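DsbA-like disulfide oxidoreductase (Wolbachia endosymbiont of Drosophila melanogaster, PDB 6EEZ) exchanges thiols and disulfides in substrate proteins, acting as a disulfide isomerase of the DsbA-like branch of the thioredoxin superfamily. Local coordinates at residues L23-Y27 against M143-S147; I67-A71 against Y96-H100; I164-F169 against K181-L185. All coordinates share one frame. Residues are numbered along the deposited sequence.

How the contacts relate
All three contacts lie in one DsbA-like chain, a thioredoxin-like part with a mixed five-stranded sheet and a helical insertion. Contacts 1 and 2 touch, with centres about 10 Å apart. Pro26 of contact 1 pairs through its backbone with Phe68 of contact 2, and Ser147 meets Arg69 by a hydrogen bond. Along the chain, both segments of contact 2 fall between those of contact 1. Contact 3 follows later, its centre about 21 Å from the centre of contact 1 and about 20 Å from that of contact 2. Contact 2 joins strand 65-70, and contact 1 the loop before edge strand 27-29, to helices of the insertion. Contact 3 fixes the C-terminal helix to the sheet's far end.

Contact 1 of 3, residues L23-Y27 against M143-S147; sequences LTYPY and MINNS
Segment 23-27 is an irregular loop that becomes extended from Tyr25 onward. Segment 143-147 is alpha-helical, with Ser147 N hydrogen-bonded to Met143 O at 3.1 Å. The closest CA pair is Tyr25 with Met143, 7.9 Å apart. One hydrogen bond crosses: Tyr25 OH donates to Met143 O at 2.6 Å. The Tyr25 side chain, chi1 in m, thus reaches the helix backbone with its hydroxyl. Tyr25 OH lies 3.4 Å from Asn146 CB, and Met143 CE is 3.5 Å from the backbone Thr24 O. Apolar contact centres on Met143, an m, t, p rotamer. Met143 CE meets Tyr25 CD1 at 3.4 Å and Pro26 CD at 4.3 Å. Met143 SD is 5.1 Å from the centroid of the Tyr25 ring, in an oblique Met-aromatic contact. Ser147 OG approaches Tyr25 CE1 at 3.6 Å, but its hydrogen-bond partner is Arg69 NH1. Arg69 also makes a cation-pi contact with Tyr25, so the ring is held from the sheet as well as from the helix. The contact joins the loop before edge strand 27-29 to helix 137-154 of the helical insertion, as in DsbA-like proteins. Pro26 and Met143 both pack on Leu86 of helix 76-91, and Tyr25 lies against Ile67 of strand 65-70.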
loop_
_atom_site.group_PDB
_atom_site.type_symbol
_atom_site.label_atom_id
_atom_site.label_comp_id
_atom_site.label_asym_id
_atom_site.label_seq_id
_atom_site.Cartn_x
_atom_site.Cartn_y
_atom_site.Cartn_z
ATOM N N LEU A 23 7.353 -9.616 4.908
ATOM C CA LEU A 23 6.960 -10.417 3.757
ATOM C C LEU A 23 5.490 -10.848 3.785
ATOM O O LEU A 23 4.990 -11.348 2.799
ATOM C CB LEU A 23 7.861 -11.660 3.652
ATOM C CG LEU A 23 9.321 -11.507 3.180
ATOM C CD1 LEU A 23 9.429 -10.607 1.967
ATOM C CD2 LEU A 23 10.225 -10.976 4.283
ATOM N N THR A 24 4.793 -10.652 4.898
ATOM C CA THR A 24 3.401 -11.097 5.017
ATOM C C THR A 24 2.390 -10.097 4.431
ATOM O O THR A 24 1.178 -10.329 4.461
ATOM C CB THR A 24 3.005 -11.341 6.477
ATOM O OG1 THR A 24 3.031 -10.104 7.178
ATOM C CG2 THR A 24 3.948 -12.308 7.157
ATOM N N TYR A 25 2.881 -8.996 3.890
ATOM C CA TYR A 25 2.007 -7.969 3.332
ATOM C C TYR A 25 1.895 -8.137 1.825
ATOM O O TYR A 25 2.770 -8.730 1.228
ATOM C CB TYR A 25 2.530 -6.566 3.684
ATOM C CG TYR A 25 2.192 -6.153 5.085
ATOM C CD1 TYR A 25 0.963 -5.571 5.383
ATOM C CD2 TYR A 25 3.095 -6.353 6.126
ATOM C CE1 TYR A 25 0.649 -5.195 6.692
ATOM C CE2 TYR A 25 2.798 -5.982 7.417
ATOM C CZ TYR A 25 1.575 -5.400 7.706
ATOM O OH TYR A 25 1.290 -5.030 9.015
ATOM N N PRO A 26 0.831 -7.610 1.208
ATOM C CA PRO A 26 0.640 -7.867 -0.227
ATOM C C PRO A 26 1.682 -7.172 -1.070
ATOM O O PRO A 26 2.043 -6.033 -0.742
ATOM C CB PRO A 26 -0.764 -7.285 -0.534
ATOM C CG PRO A 26 -1.409 -7.082 0.781
ATOM C CD PRO A 26 -0.276 -6.824 1.770
ATOM N N TYR A 27 2.099 -7.817 -2.160
ATOM C CA TYR A 27 3.081 -7.252 -3.057
ATOM C C TYR A 27 2.786 -7.589 -4.536
ATOM O O TYR A 27 2.129 -8.584 -4.855
ATOM C CB TYR A 27 4.498 -7.746 -2.682
ATOM C CG TYR A 27 4.805 -9.157 -3.180
ATOM C CD1 TYR A 27 5.266 -9.362 -4.460
ATOM C CD2 TYR A 27 4.619 -10.263 -2.366
ATOM C CE1 TYR A 27 5.518 -10.633 -4.945
ATOM C CE2 TYR A 27 4.880 -11.560 -2.830
ATOM C CZ TYR A 27 5.328 -11.734 -4.133
ATOM O OH TYR A 27 5.601 -12.990 -4.666
ATOM N N MET A 143 -2.436 -6.528 11.112
ATOM C CA MET A 143 -1.644 -5.974 10.009
ATOM C C MET A 143 -1.853 -4.477 9.868
ATOM O O MET A 143 -0.918 -3.746 9.558
ATOM C CB MET A 143 -1.983 -6.671 8.684
ATOM C CG MET A 143 -1.443 -8.092 8.566
ATOM S SD MET A 143 -2.069 -8.979 7.106
ATOM C CE MET A 143 -1.159 -8.142 5.812
ATOM N N ILE A 144 -3.077 -4.015 10.083
ATOM C CA ILE A 144 -3.376 -2.602 9.906
ATOM C C ILE A 144 -2.790 -1.811 11.075
ATOM O O ILE A 144 -2.260 -0.716 10.896
ATOM C CB ILE A 144 -4.890 -2.359 9.785
ATOM C CG1 ILE A 144 -5.355 -2.768 8.381
ATOM C CG2 ILE A 144 -5.239 -0.893 10.075
ATOM C CD1 ILE A 144 -6.813 -2.581 8.121
ATOM N N ASN A 145 -2.871 -2.374 12.268
ATOM C CA ASN A 145 -2.295 -1.723 13.429
ATOM C C ASN A 145 -0.793 -1.608 13.264
ATOM O O ASN A 145 -0.197 -0.571 13.597
ATOM C CB ASN A 145 -2.630 -2.488 14.707
ATOM C CG ASN A 145 -4.055 -2.275 15.146
ATOM O OD1 ASN A 145 -4.680 -1.270 14.795
ATOM N ND2 ASN A 145 -4.581 -3.213 15.930
ATOM N N ASN A 146 -0.179 -2.656 12.720
ATOM C CA ASN A 146 1.265 -2.650 12.576
ATOM C C ASN A 146 1.681 -1.624 11.550
ATOM O O ASN A 146 2.693 -0.969 11.734
ATOM C CB ASN A 146 1.789 -4.043 12.227
ATOM C CG ASN A 146 1.858 -4.959 13.445
ATOM O OD1 ASN A 146 1.825 -4.501 14.599
ATOM N ND2 ASN A 146 1.962 -6.251 13.201
ATOM N N SER A 147 0.878 -1.422 10.506
ATOM C CA SER A 147 1.195 -0.389 9.516
ATOM C C SER A 147 1.001 1.012 10.073
ATOM O O SER A 147 1.777 1.921 9.759
ATOM C CB SER A 147 0.339 -0.544 8.262
ATOM O OG SER A 147 0.692 -1.700 7.543
#

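Contact 2 of 3, residues I67-A71 against Y96-H100; sequences IFRDA and YFDFH
An aromatic cluster of Phe68, Tyr96, Phe97 and His100 joins strand 65-70 to the start of helix 96-105. Residues 67-70 are extended and 96-100 helical. Their axes approach to 11.4 Å and cross at 50°. The nearest CA pair is Phe68 with Phe97, 9.0 Å apart. Phe68, chi1 in m, points toward the helix. Tyr96, Phe97 and His100 all have chi1 in t. The edge of Phe68 meets the face of His100, with centroids 4.7 Å apart and Phe68 CD1 3.6 Å from His100 CE1. Phe68 meets the other two rings obliquely: Phe68 CD2 lies 3.6 Å from Tyr96 CE2, and Phe68 CZ 3.6 Å from Phe97 CD1. Beside the cluster, Tyr96 OH donates a hydrogen bond to Asp70 OD2 at 2.6 Å. Ile59 of helix 52-60 packs on both Phe68 and Phe97. The His100 side chain lies near the Cys45-Cys48 disulfide without touching it. This is the junction of a thioredoxin-fold strand with the inserted helical domain, as in DsbA-like proteins.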
loop_
_atom_site.group_PDB
_atom_site.type_symbol
_atom_site.label_atom_id
_atom_site.label_comp_id
_atom_site.label_asym_id
_atom_site.label_seq_id
_atom_site.Cartn_x
_atom_site.Cartn_y
_atom_site.Cartn_z
ATOM N N ILE A 67 5.570 -3.527 -2.291
ATOM C CA ILE A 67 4.767 -3.963 -1.156
ATOM C C ILE A 67 3.720 -2.893 -0.844
ATOM O O ILE A 67 4.023 -1.708 -0.885
ATOM C CB ILE A 67 5.657 -4.225 0.069
ATOM C CG1 ILE A 67 6.668 -5.306 -0.273
ATOM C CG2 ILE A 67 4.828 -4.612 1.297
ATOM C CD1 ILE A 67 7.700 -5.530 0.782
ATOM N N PHE A 68 2.496 -3.322 -0.543
ATOM C CA PHE A 68 1.365 -2.415 -0.269
ATOM C C PHE A 68 1.066 -2.384 1.215
ATOM O O PHE A 68 0.721 -3.415 1.812
ATOM C CB PHE A 68 0.106 -2.845 -1.021
ATOM C CG PHE A 68 0.271 -2.879 -2.517
ATOM C CD1 PHE A 68 0.163 -1.719 -3.274
ATOM C CD2 PHE A 68 0.540 -4.073 -3.163
ATOM C CE1 PHE A 68 0.314 -1.744 -4.663
ATOM C CE2 PHE A 68 0.693 -4.113 -4.566
ATOM C CZ PHE A 68 0.586 -2.934 -5.303
ATOM N N ARG A 69 1.224 -1.200 1.812
ATOM C CA ARG A 69 0.840 -0.983 3.200
ATOM C C ARG A 69 -0.404 -0.140 3.323
ATOM O O ARG A 69 -0.387 1.056 3.081
ATOM C CB ARG A 69 1.975 -0.331 3.959
ATOM C CG ARG A 69 3.116 -1.272 4.134
ATOM C CD ARG A 69 2.646 -2.517 4.852
ATOM N NE ARG A 69 3.767 -3.133 5.520
ATOM C CZ ARG A 69 4.062 -3.026 6.807
ATOM N NH1 ARG A 69 3.290 -2.363 7.641
ATOM N NH2 ARG A 69 5.133 -3.643 7.255
ATOM N N ASP A 70 -1.485 -0.807 3.696
ATOM C CA ASP A 70 -2.773 -0.170 3.883
ATOM C C ASP A 70 -2.735 0.552 5.218
ATOM O O ASP A 70 -2.696 -0.095 6.267
ATOM C CB ASP A 70 -3.892 -1.213 3.831
ATOM C CG ASP A 70 -4.157 -1.701 2.421
ATOM O OD1 ASP A 70 -4.662 -0.905 1.602
ATOM O OD2 ASP A 70 -3.832 -2.865 2.119
ATOM N N ALA A 71 -2.716 1.879 5.169
ATOM C CA ALA A 71 -2.543 2.697 6.380
ATOM C C ALA A 71 -3.682 3.685 6.503
ATOM O O ALA A 71 -3.492 4.888 6.326
ATOM C CB ALA A 71 -1.219 3.420 6.351
ATOM N N TYR A 96 -5.689 -8.850 -5.133
ATOM C CA TYR A 96 -5.490 -7.740 -4.217
ATOM C C TYR A 96 -5.253 -6.445 -4.998
ATOM O O TYR A 96 -5.853 -5.430 -4.675
ATOM C CB TYR A 96 -4.326 -7.973 -3.244
ATOM C CG TYR A 96 -4.034 -6.714 -2.459
ATOM C CD1 TYR A 96 -4.730 -6.420 -1.304
ATOM C CD2 TYR A 96 -3.119 -5.792 -2.921
ATOM C CE1 TYR A 96 -4.499 -5.263 -0.612
ATOM C CE2 TYR A 96 -2.884 -4.644 -2.247
ATOM C CZ TYR A 96 -3.559 -4.375 -1.091
ATOM O OH TYR A 96 -3.283 -3.193 -0.439
ATOM N N PHE A 97 -4.398 -6.468 -6.016
ATOM C CA PHE A 97 -4.139 -5.240 -6.756
ATOM C C PHE A 97 -5.405 -4.719 -7.449
ATOM O O PHE A 97 -5.564 -3.500 -7.632
ATOM C CB PHE A 97 -3.028 -5.427 -7.792
ATOM C CG PHE A 97 -2.683 -4.153 -8.536
ATOM C CD1 PHE A 97 -1.766 -3.245 -8.003
ATOM C CD2 PHE A 97 -3.302 -3.852 -9.755
ATOM C CE1 PHE A 97 -1.456 -2.077 -8.671
ATOM C CE2 PHE A 97 -3.010 -2.680 -10.427
ATOM C CZ PHE A 97 -2.079 -1.790 -9.891
ATOM N N ASP A 98 -6.295 -5.632 -7.842
ATOM C CA ASP A 98 -7.538 -5.244 -8.510
ATOM C C ASP A 98 -8.474 -4.517 -7.563
ATOM O O ASP A 98 -9.100 -3.527 -7.938
ATOM C CB ASP A 98 -8.242 -6.464 -9.093
ATOM C CG ASP A 98 -7.468 -7.078 -10.213
ATOM O OD1 ASP A 98 -6.657 -6.360 -10.831
ATOM O OD2 ASP A 98 -7.678 -8.270 -10.491
ATOM N N PHE A 99 -8.574 -5.009 -6.336
ATOM C CA PHE A 99 -9.337 -4.296 -5.335
ATOM C C PHE A 99 -8.651 -2.959 -5.088
ATOM O O PHE A 99 -9.296 -1.920 -5.099
ATOM C CB PHE A 99 -9.457 -5.089 -4.038
ATOM C CG PHE A 99 -10.318 -4.413 -3.019
ATOM C CD1 PHE A 99 -11.688 -4.611 -3.020
ATOM C CD2 PHE A 99 -9.770 -3.524 -2.103
ATOM C CE1 PHE A 99 -12.492 -3.966 -2.105
ATOM C CE2 PHE A 99 -10.570 -2.871 -1.179
ATOM C CZ PHE A 99 -11.935 -3.096 -1.183
ATOM N N HIS A 100 -7.337 -3.002 -4.889
ATOM C CA HIS A 100 -6.531 -1.815 -4.618
ATOM C C HIS A 100 -6.805 -0.700 -5.616
ATOM O O HIS A 100 -7.107 0.432 -5.234
ATOM C CB HIS A 100 -5.040 -2.187 -4.641
ATOM C CG HIS A 100 -4.099 -1.019 -4.621
ATOM N ND1 HIS A 100 -3.533 -0.537 -3.455
ATOM C CD2 HIS A 100 -3.592 -0.260 -5.621
ATOM C CE1 HIS A 100 -2.722 0.465 -3.734
ATOM N NE2 HIS A 100 -2.737 0.658 -5.044
#

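Contact 3 of 3, residues I164-F169 against K181-L185; sequences IGDSLF and KVDEL
Residues 164-169 hold the tight turn of the hairpin between strands 161-164 and 167-170, a type II' turn from Ile164 to Ser167. Residues 181-185 are helical. Ser167 N donates a hydrogen bond to Ile164 O, and Ile164 N to Ser167 O, each at 3.0 Å. The nearest CA pairs are Ile164 with Val182 at 7.5 Å and Gly165 with Leu185 at 7.6 Å. Ile164, an m, t rotamer, points at the helix. Ile164 CG2 meets Leu185 CD1 at 3.7 Å, and Ile164 CD1 meets Val182 CG2 at 4.2 Å. Gly165 has phi 63° and psi -116°. Gly165 CA lies 4.1 Å from Leu185 CD1, and a CB there would clash with that methyl. Asp166, chi1 in p, puts OD1 2.9 Å from Lys181 NZ in a hydrogen-bonded salt bridge. Ser167 OG accepts a second hydrogen bond from Lys181 NZ at 2.7 Å. The lysine chain is extended apart from chi2 at 71°. Lys181 NZ also forms a salt bridge with Glu184 OE2 at 3.4 Å, with a weak hydrogen bond, completing a small network with Asp166. Phe169 CZ packs on Lys181 CB at 4.1 Å. A C-terminal beta hairpin covered by the last helix is the beta-beta-alpha unit that completes the thioredoxin fold.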
loop_
_atom_site.group_PDB
_atom_site.type_symbol
_atom_site.label_atom_id
_atom_site.label_comp_id
_atom_site.label_asym_id
_atom_site.label_seq_id
_atom_site.Cartn_x
_atom_site.Cartn_y
_atom_site.Cartn_z
ATOM N N ILE A 164 11.690 3.579 -1.230
ATOM C CA ILE A 164 12.453 2.728 -2.142
ATOM C C ILE A 164 13.899 2.675 -1.663
ATOM O O ILE A 164 14.567 3.699 -1.619
ATOM C CB ILE A 164 12.436 3.259 -3.588
ATOM C CG1 ILE A 164 11.002 3.525 -4.068
ATOM C CG2 ILE A 164 13.149 2.301 -4.498
ATOM C CD1 ILE A 164 10.931 4.220 -5.461
ATOM N N GLY A 165 14.382 1.476 -1.353
ATOM C CA GLY A 165 15.750 1.300 -0.921
ATOM C C GLY A 165 15.982 2.039 0.399
ATOM O O GLY A 165 15.335 1.719 1.395
ATOM N N ASP A 166 16.859 3.044 0.387
ATOM C CA ASP A 166 17.165 3.824 1.586
ATOM C C ASP A 166 16.566 5.222 1.515
ATOM O O ASP A 166 16.947 6.105 2.298
ATOM C CB ASP A 166 18.685 3.917 1.795
ATOM C CG ASP A 166 19.407 4.527 0.610
ATOM O OD1 ASP A 166 18.759 4.759 -0.438
ATOM O OD2 ASP A 166 20.639 4.755 0.718
ATOM N N SER A 167 15.615 5.398 0.599
ATOM C CA SER A 167 14.970 6.681 0.357
ATOM C C SER A 167 13.482 6.702 0.683
ATOM O O SER A 167 12.789 5.695 0.608
ATOM C CB SER A 167 15.154 7.080 -1.100
ATOM O OG SER A 167 16.528 7.264 -1.391
ATOM N N LEU A 168 12.979 7.877 1.027
ATOM C CA LEU A 168 11.580 7.997 1.391
ATOM C C LEU A 168 11.038 9.205 0.663
ATOM O O LEU A 168 11.535 10.315 0.835
ATOM C CB LEU A 168 11.421 8.095 2.918
ATOM C CG LEU A 168 10.027 7.839 3.514
ATOM C CD1 LEU A 168 10.096 7.463 4.995
ATOM C CD2 LEU A 168 9.213 9.044 3.342
ATOM N N PHE A 169 10.044 8.941 -0.193
ATOM C CA PHE A 169 9.390 9.958 -1.022
ATOM C C PHE A 169 8.007 10.279 -0.471
ATOM O O PHE A 169 7.204 9.382 -0.281
ATOM C CB PHE A 169 9.278 9.473 -2.464
ATOM C CG PHE A 169 10.604 9.205 -3.113
ATOM C CD1 PHE A 169 11.326 10.233 -3.698
ATOM C CD2 PHE A 169 11.130 7.933 -3.120
ATOM C CE1 PHE A 169 12.543 9.990 -4.289
ATOM C CE2 PHE A 169 12.350 7.682 -3.712
ATOM C CZ PHE A 169 13.056 8.716 -4.299
ATOM N N LYS A 181 15.500 6.691 -9.378
ATOM C CA LYS A 181 15.965 6.043 -8.158
ATOM C C LYS A 181 15.981 4.533 -8.326
ATOM O O LYS A 181 16.942 3.873 -7.943
ATOM C CB LYS A 181 15.092 6.417 -6.967
ATOM C CG LYS A 181 15.513 5.750 -5.660
ATOM C CD LYS A 181 16.818 6.289 -5.105
ATOM C CE LYS A 181 17.193 5.522 -3.840
ATOM N NZ LYS A 181 18.336 6.057 -3.027
ATOM N N VAL A 182 14.916 3.984 -8.895
ATOM C CA VAL A 182 14.874 2.552 -9.197
ATOM C C VAL A 182 16.011 2.106 -10.110
ATOM O O VAL A 182 16.565 1.033 -9.925
ATOM C CB VAL A 182 13.554 2.162 -9.864
ATOM C CG1 VAL A 182 13.648 0.745 -10.487
ATOM C CG2 VAL A 182 12.433 2.239 -8.872
ATOM N N ASP A 183 16.341 2.906 -11.116
ATOM C CA ASP A 183 17.389 2.529 -12.070
ATOM C C ASP A 183 18.755 2.619 -11.419
ATOM O O ASP A 183 19.617 1.767 -11.623
ATOM C CB ASP A 183 17.361 3.423 -13.315
ATOM C CG ASP A 183 16.366 2.964 -14.338
ATOM O OD1 ASP A 183 15.629 1.993 -14.055
ATOM O OD2 ASP A 183 16.329 3.563 -15.438
ATOM N N GLU A 184 18.946 3.690 -10.662
ATOM C CA GLU A 184 20.164 3.901 -9.906
ATOM C C GLU A 184 20.441 2.686 -9.024
ATOM O O GLU A 184 21.559 2.177 -8.984
ATOM C CB GLU A 184 20.023 5.188 -9.088
ATOM C CG GLU A 184 20.973 5.381 -7.918
ATOM C CD GLU A 184 20.445 6.416 -6.934
ATOM O OE1 GLU A 184 20.006 7.496 -7.389
ATOM O OE2 GLU A 184 20.440 6.136 -5.714
ATOM N N LEU A 185 19.406 2.207 -8.343
ATOM C CA LEU A 185 19.527 1.049 -7.468
ATOM C C LEU A 185 19.629 -0.279 -8.233
ATOM O O LEU A 185 20.082 -1.266 -7.679
ATOM C CB LEU A 185 18.338 0.992 -6.516
ATOM C CG LEU A 185 18.208 2.114 -5.485
ATOM C CD1 LEU A 185 16.877 2.014 -4.783
ATOM C CD2 LEU A 185 19.342 2.070 -4.477
#